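Local coordinates for hypothetical protein PH0435 (Pyrococcus horikoshii, PDB 2YV4) that is uncharacterised but forms a C-terminal Sua5 domain, probably part of a threonylcarbamoyl-AMP synthase of the kind that supplies threonylcarbamoyl for tRNA modification, at residues K32-I37 with Y42-F47; F48-G51 with E56-K59. One frame throughout, in Å; residues are numbered along the deposited sequence.

In the fold
The chain folds as a five-stranded parallel sheet flanked by helices, and both contacts lie at its 46-49 edge. Contact 1 (32-37 with 42-47) comes first along the chain and joins strand 34-38 to the outermost strand 46-49. Contact 2 (48-51 with 56-59) follows where that strand runs out and the chain turns back into helix 54-70. Their centres are about 16 Å apart, yet they meet along the shared strand: the backbones of V36 and F48 are probably hydrogen-bonded, and I37 packs against L50. Together they carry the chain from the inner strand to the sheet edge and then into a helix of the alpha/beta domain.

Contact 1: residues K32-I37 with Y42-F47; sequences KKVGVI and YNADEF
V36 CG1 meets the Y42 ring at its edge and in its plane, 3.8 Å from CD2, while V36 O approaches the F47 ring obliquely at CD2. These contacts accompany a parallel beta pairing, G35 with E46 and V36 with F47, at the edge of the alpha/beta sheet. The other branch of V36, CG2, lies 3.6 Å from A44 CB. At its far end Y42 OH is hydrogen-bonded to E79 OE1 and K17 NZ, which hold the hydroxyl beyond the apolar edge.

Two backbone donors, D45 N and E46 N, converge on V34 O at 2.8 and 3.2 Å respectively. D45 N lies nearly along the C=O axis, whereas E46 N is tilted from the carbonyl plane. Further along, V36 N gives a straighter bond (162°) to E46 O.

On the face bearing E46, the extended K33 chain brings CE to 3.6 Å from OE2 of E46, whose chain is bent at chi2 (-78°). K33 NZ stays 3.7 Å from E46 OE2, a long salt bridge; A71 O is the stronger partner of this ammonium, and Y67 OH bonds E46 OE1.

D45 turns its carboxylate back to the other strand, CG anti to its carbonyl carbon (chi1 -64°). Its OD2 accepts V34 N through the anti lone pair at 2.9 Å, and a water donates both to this oxygen and to K32 O.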
loop_
_atom_site.group_PDB
_atom_site.type_symbol
_atom_site.label_atom_id
_atom_site.label_comp_id
_atom_site.label_asym_id
_atom_site.label_seq_id
_atom_site.Cartn_x
_atom_site.Cartn_y
_atom_site.Cartn_z
ATOM N N LYS A 32 -5.819 4.716 -13.808
ATOM C CA LYS A 32 -4.921 5.196 -12.769
ATOM C C LYS A 32 -3.641 4.366 -12.729
ATOM O O LYS A 32 -3.688 3.134 -12.793
ATOM C CB LYS A 32 -5.597 5.106 -11.399
ATOM C CG LYS A 32 -6.855 5.933 -11.258
ATOM C CD LYS A 32 -6.541 7.416 -11.243
ATOM C CE LYS A 32 -7.817 8.217 -11.076
ATOM N NZ LYS A 32 -8.560 7.764 -9.864
ATOM N N LYS A 33 -2.499 5.041 -12.649
ATOM C CA LYS A 33 -1.228 4.337 -12.537
ATOM C C LYS A 33 -1.218 3.987 -11.050
ATOM O O LYS A 33 -1.333 4.871 -10.201
ATOM C CB LYS A 33 -0.060 5.262 -12.889
ATOM C CG LYS A 33 1.294 4.571 -12.906
ATOM C CD LYS A 33 2.401 5.525 -13.335
ATOM C CE LYS A 33 3.747 4.812 -13.382
ATOM N NZ LYS A 33 4.830 5.684 -13.923
ATOM N N VAL A 34 -1.102 2.701 -10.738
ATOM C CA VAL A 34 -1.149 2.255 -9.351
ATOM C C VAL A 34 0.122 1.608 -8.810
ATOM O O VAL A 34 0.794 0.826 -9.487
ATOM C CB VAL A 34 -2.346 1.287 -9.154
ATOM C CG1 VAL A 34 -2.271 0.174 -10.159
ATOM C CG2 VAL A 34 -2.354 0.726 -7.739
ATOM N N GLY A 35 0.439 1.950 -7.568
ATOM C CA GLY A 35 1.616 1.403 -6.922
ATOM C C GLY A 35 1.221 0.674 -5.655
ATOM O O GLY A 35 0.239 1.021 -5.000
ATOM N N VAL A 36 1.970 -0.364 -5.321
ATOM C CA VAL A 36 1.696 -1.118 -4.120
ATOM C C VAL A 36 2.921 -1.124 -3.224
ATOM O O VAL A 36 4.041 -1.347 -3.685
ATOM C CB VAL A 36 1.325 -2.582 -4.435
ATOM C CG1 VAL A 36 1.434 -3.440 -3.160
ATOM C CG2 VAL A 36 -0.089 -2.650 -5.002
ATOM N N ILE A 37 2.701 -0.838 -1.951
ATOM C CA ILE A 37 3.767 -0.896 -0.967
ATOM C C ILE A 37 3.282 -2.061 -0.112
ATOM O O ILE A 37 2.337 -1.917 0.665
ATOM C CB ILE A 37 3.847 0.377 -0.101
ATOM C CG1 ILE A 37 4.099 1.601 -0.984
ATOM C CG2 ILE A 37 4.978 0.237 0.912
ATOM C CD1 ILE A 37 4.170 2.908 -0.198
ATOM N N TYR A 42 1.198 -7.719 -6.803
ATOM C CA TYR A 42 -0.201 -7.934 -7.160
ATOM C C TYR A 42 -0.383 -7.338 -8.552
ATOM O O TYR A 42 -1.477 -6.920 -8.938
ATOM C CB TYR A 42 -1.124 -7.239 -6.162
ATOM C CG TYR A 42 -0.891 -7.677 -4.738
ATOM C CD1 TYR A 42 -1.256 -8.954 -4.310
ATOM C CD2 TYR A 42 -0.276 -6.824 -3.824
ATOM C CE1 TYR A 42 -1.010 -9.372 -2.995
ATOM C CE2 TYR A 42 -0.027 -7.225 -2.518
ATOM C CZ TYR A 42 -0.393 -8.497 -2.109
ATOM O OH TYR A 42 -0.114 -8.893 -0.822
ATOM N N ASN A 43 0.722 -7.297 -9.290
ATOM C CA ASN A 43 0.760 -6.768 -10.648
ATOM C C ASN A 43 0.449 -5.284 -10.799
ATOM O O ASN A 43 -0.096 -4.861 -11.825
ATOM C CB ASN A 43 -0.167 -7.567 -11.557
ATOM C CG ASN A 43 0.583 -8.261 -12.658
ATOM O OD1 ASN A 43 1.259 -7.618 -13.461
ATOM N ND2 ASN A 43 0.486 -9.587 -12.700
ATOM N N ALA A 44 0.783 -4.495 -9.785
ATOM C CA ALA A 44 0.556 -3.061 -9.872
ATOM C C ALA A 44 1.568 -2.528 -10.886
ATOM O O ALA A 44 2.396 -3.287 -11.390
ATOM C CB ALA A 44 0.776 -2.410 -8.520
ATOM N N ASP A 45 1.499 -1.236 -11.192
ATOM C CA ASP A 45 2.437 -0.628 -12.138
ATOM C C ASP A 45 3.780 -0.374 -11.459
ATOM O O ASP A 45 4.814 -0.288 -12.119
ATOM C CB ASP A 45 1.902 0.710 -12.653
ATOM C CG ASP A 45 0.626 0.563 -13.440
ATOM O OD1 ASP A 45 0.626 -0.192 -14.436
ATOM O OD2 ASP A 45 -0.374 1.201 -13.064
ATOM N N GLU A 46 3.751 -0.247 -10.136
ATOM C CA GLU A 46 4.961 0.022 -9.363
ATOM C C GLU A 46 4.920 -0.747 -8.054
ATOM O O GLU A 46 3.853 -0.945 -7.474
ATOM C CB GLU A 46 5.063 1.517 -9.052
ATOM C CG GLU A 46 5.092 2.437 -10.274
ATOM C CD GLU A 46 6.448 2.467 -10.946
ATOM O OE1 GLU A 46 7.431 1.998 -10.332
ATOM O OE2 GLU A 46 6.535 2.973 -12.083
ATOM N N PHE A 47 6.084 -1.171 -7.576
ATOM C CA PHE A 47 6.133 -1.909 -6.323
ATOM C C PHE A 47 7.329 -1.518 -5.463
ATOM O O PHE A 47 8.409 -1.227 -5.975
ATOM C CB PHE A 47 6.162 -3.419 -6.589
ATOM C CG PHE A 47 6.402 -4.247 -5.351
ATOM C CD1 PHE A 47 7.645 -4.822 -5.112
ATOM C CD2 PHE A 47 5.404 -4.395 -4.392
ATOM C CE1 PHE A 47 7.893 -5.529 -3.934
ATOM C CE2 PHE A 47 5.641 -5.099 -3.213
ATOM C CZ PHE A 47 6.884 -5.666 -2.983
HETATM O O HOH W 1 -2.489 1.914 -14.901
#

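Contact 2: residues F48-G51 with E56-K59; sequences FFLG and EVAK
G51 comes alongside the first turn of helix 54-70, its CA 4.9 Å from that of E56, with backbone angles (phi 119°, psi 158°) that suit the lack of a side chain and with E56 CB close beside its CA. This is the turn by which the edge strand 46-49 passes into the helix, a strand-to-helix connection of the alpha/beta fold.

The extended E56 side chain carries its carboxylate over G51, with OE1 3.4 Å from G51 CA. The same oxygen lies 3.9 Å from F49 CE2, the ring and carboxylate planes being 61° apart. F49 in turn folds its ring beneath the backbone that follows, so that G51 N sits 3.4 Å above the ring centre.

L50 and V57 form the apolar half. V57 CG2, set anti to the carbonyl carbon, nestles against L50 CG at 3.8 Å, and the two methyls of L50 lie only slightly farther from it. V90 of helix 86-93 packs against both residues.

S53 OG accepts E56 N, and S52 OG bonds OE2 weakly. No hydrogen bond crosses between the two segments: the L50-V57 apolar contact and the approach of E56 OE1 to G51 CA join them, while the negative charge of E56, near the helix start, is probably stabilised by the helix dipole.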
loop_
_atom_site.group_PDB
_atom_site.type_symbol
_atom_site.label_atom_id
_atom_site.label_comp_id
_atom_site.label_asym_id
_atom_site.label_seq_id
_atom_site.Cartn_x
_atom_site.Cartn_y
_atom_site.Cartn_z
ATOM N N PHE A 48 7.116 -1.497 -4.154
ATOM C CA PHE A 48 8.178 -1.184 -3.202
ATOM C C PHE A 48 7.862 -2.029 -1.975
ATOM O O PHE A 48 6.728 -2.027 -1.491
ATOM C CB PHE A 48 8.169 0.301 -2.834
ATOM C CG PHE A 48 9.454 0.783 -2.193
ATOM C CD1 PHE A 48 10.361 1.554 -2.919
ATOM C CD2 PHE A 48 9.745 0.479 -0.867
ATOM C CE1 PHE A 48 11.541 2.020 -2.330
ATOM C CE2 PHE A 48 10.922 0.938 -0.267
ATOM C CZ PHE A 48 11.820 1.712 -1.000
ATOM N N PHE A 49 8.854 -2.766 -1.491
ATOM C CA PHE A 49 8.673 -3.630 -0.334
ATOM C C PHE A 49 8.365 -2.869 0.957
ATOM O O PHE A 49 9.085 -1.944 1.340
ATOM C CB PHE A 49 9.921 -4.502 -0.146
ATOM C CG PHE A 49 9.818 -5.465 0.998
ATOM C CD1 PHE A 49 8.719 -6.308 1.112
ATOM C CD2 PHE A 49 10.828 -5.545 1.952
ATOM C CE1 PHE A 49 8.627 -7.219 2.165
ATOM C CE2 PHE A 49 10.745 -6.451 3.006
ATOM C CZ PHE A 49 9.644 -7.288 3.111
ATOM N N LEU A 50 7.295 -3.276 1.636
ATOM C CA LEU A 50 6.877 -2.625 2.875
ATOM C C LEU A 50 7.768 -2.962 4.060
ATOM O O LEU A 50 8.069 -2.103 4.890
ATOM C CB LEU A 50 5.438 -3.026 3.221
ATOM C CG LEU A 50 4.881 -2.585 4.582
ATOM C CD1 LEU A 50 4.624 -1.076 4.583
ATOM C CD2 LEU A 50 3.588 -3.330 4.864
ATOM N N GLY A 51 8.177 -4.222 4.131
ATOM C CA GLY A 51 8.991 -4.679 5.241
ATOM C C GLY A 51 8.177 -5.766 5.917
ATOM O O GLY A 51 6.957 -5.796 5.766
ATOM N N GLU A 56 10.580 -2.316 10.435
ATOM C CA GLU A 56 10.857 -2.095 9.023
ATOM C C GLU A 56 9.827 -1.163 8.403
ATOM O O GLU A 56 10.170 -0.315 7.584
ATOM C CB GLU A 56 10.884 -3.425 8.267
ATOM C CG GLU A 56 12.145 -4.237 8.523
ATOM C CD GLU A 56 12.152 -5.550 7.768
ATOM O OE1 GLU A 56 12.030 -5.526 6.524
ATOM O OE2 GLU A 56 12.282 -6.606 8.421
ATOM N N VAL A 57 8.567 -1.314 8.798
ATOM C CA VAL A 57 7.513 -0.460 8.270
ATOM C C VAL A 57 7.828 0.999 8.575
ATOM O O VAL A 57 7.827 1.851 7.684
ATOM C CB VAL A 57 6.141 -0.815 8.884
ATOM C CG1 VAL A 57 5.132 0.299 8.595
ATOM C CG2 VAL A 57 5.643 -2.142 8.308
ATOM N N ALA A 58 8.094 1.280 9.846
ATOM C CA ALA A 58 8.403 2.634 10.281
ATOM C C ALA A 58 9.585 3.198 9.506
ATOM O O ALA A 58 9.648 4.397 9.223
ATOM C CB ALA A 58 8.708 2.638 11.779
ATOM N N LYS A 59 10.515 2.320 9.150
ATOM C CA LYS A 59 11.713 2.717 8.428
ATOM C C LYS A 59 11.563 2.868 6.914
ATOM O O LYS A 59 12.138 3.784 6.328
ATOM C CB LYS A 59 12.839 1.716 8.715
ATOM C CG LYS A 59 14.170 2.085 8.084
ATOM C CD LYS A 59 15.219 0.998 8.278
ATOM C CE LYS A 59 16.544 1.407 7.635
ATOM N NZ LYS A 59 17.597 0.361 7.767
#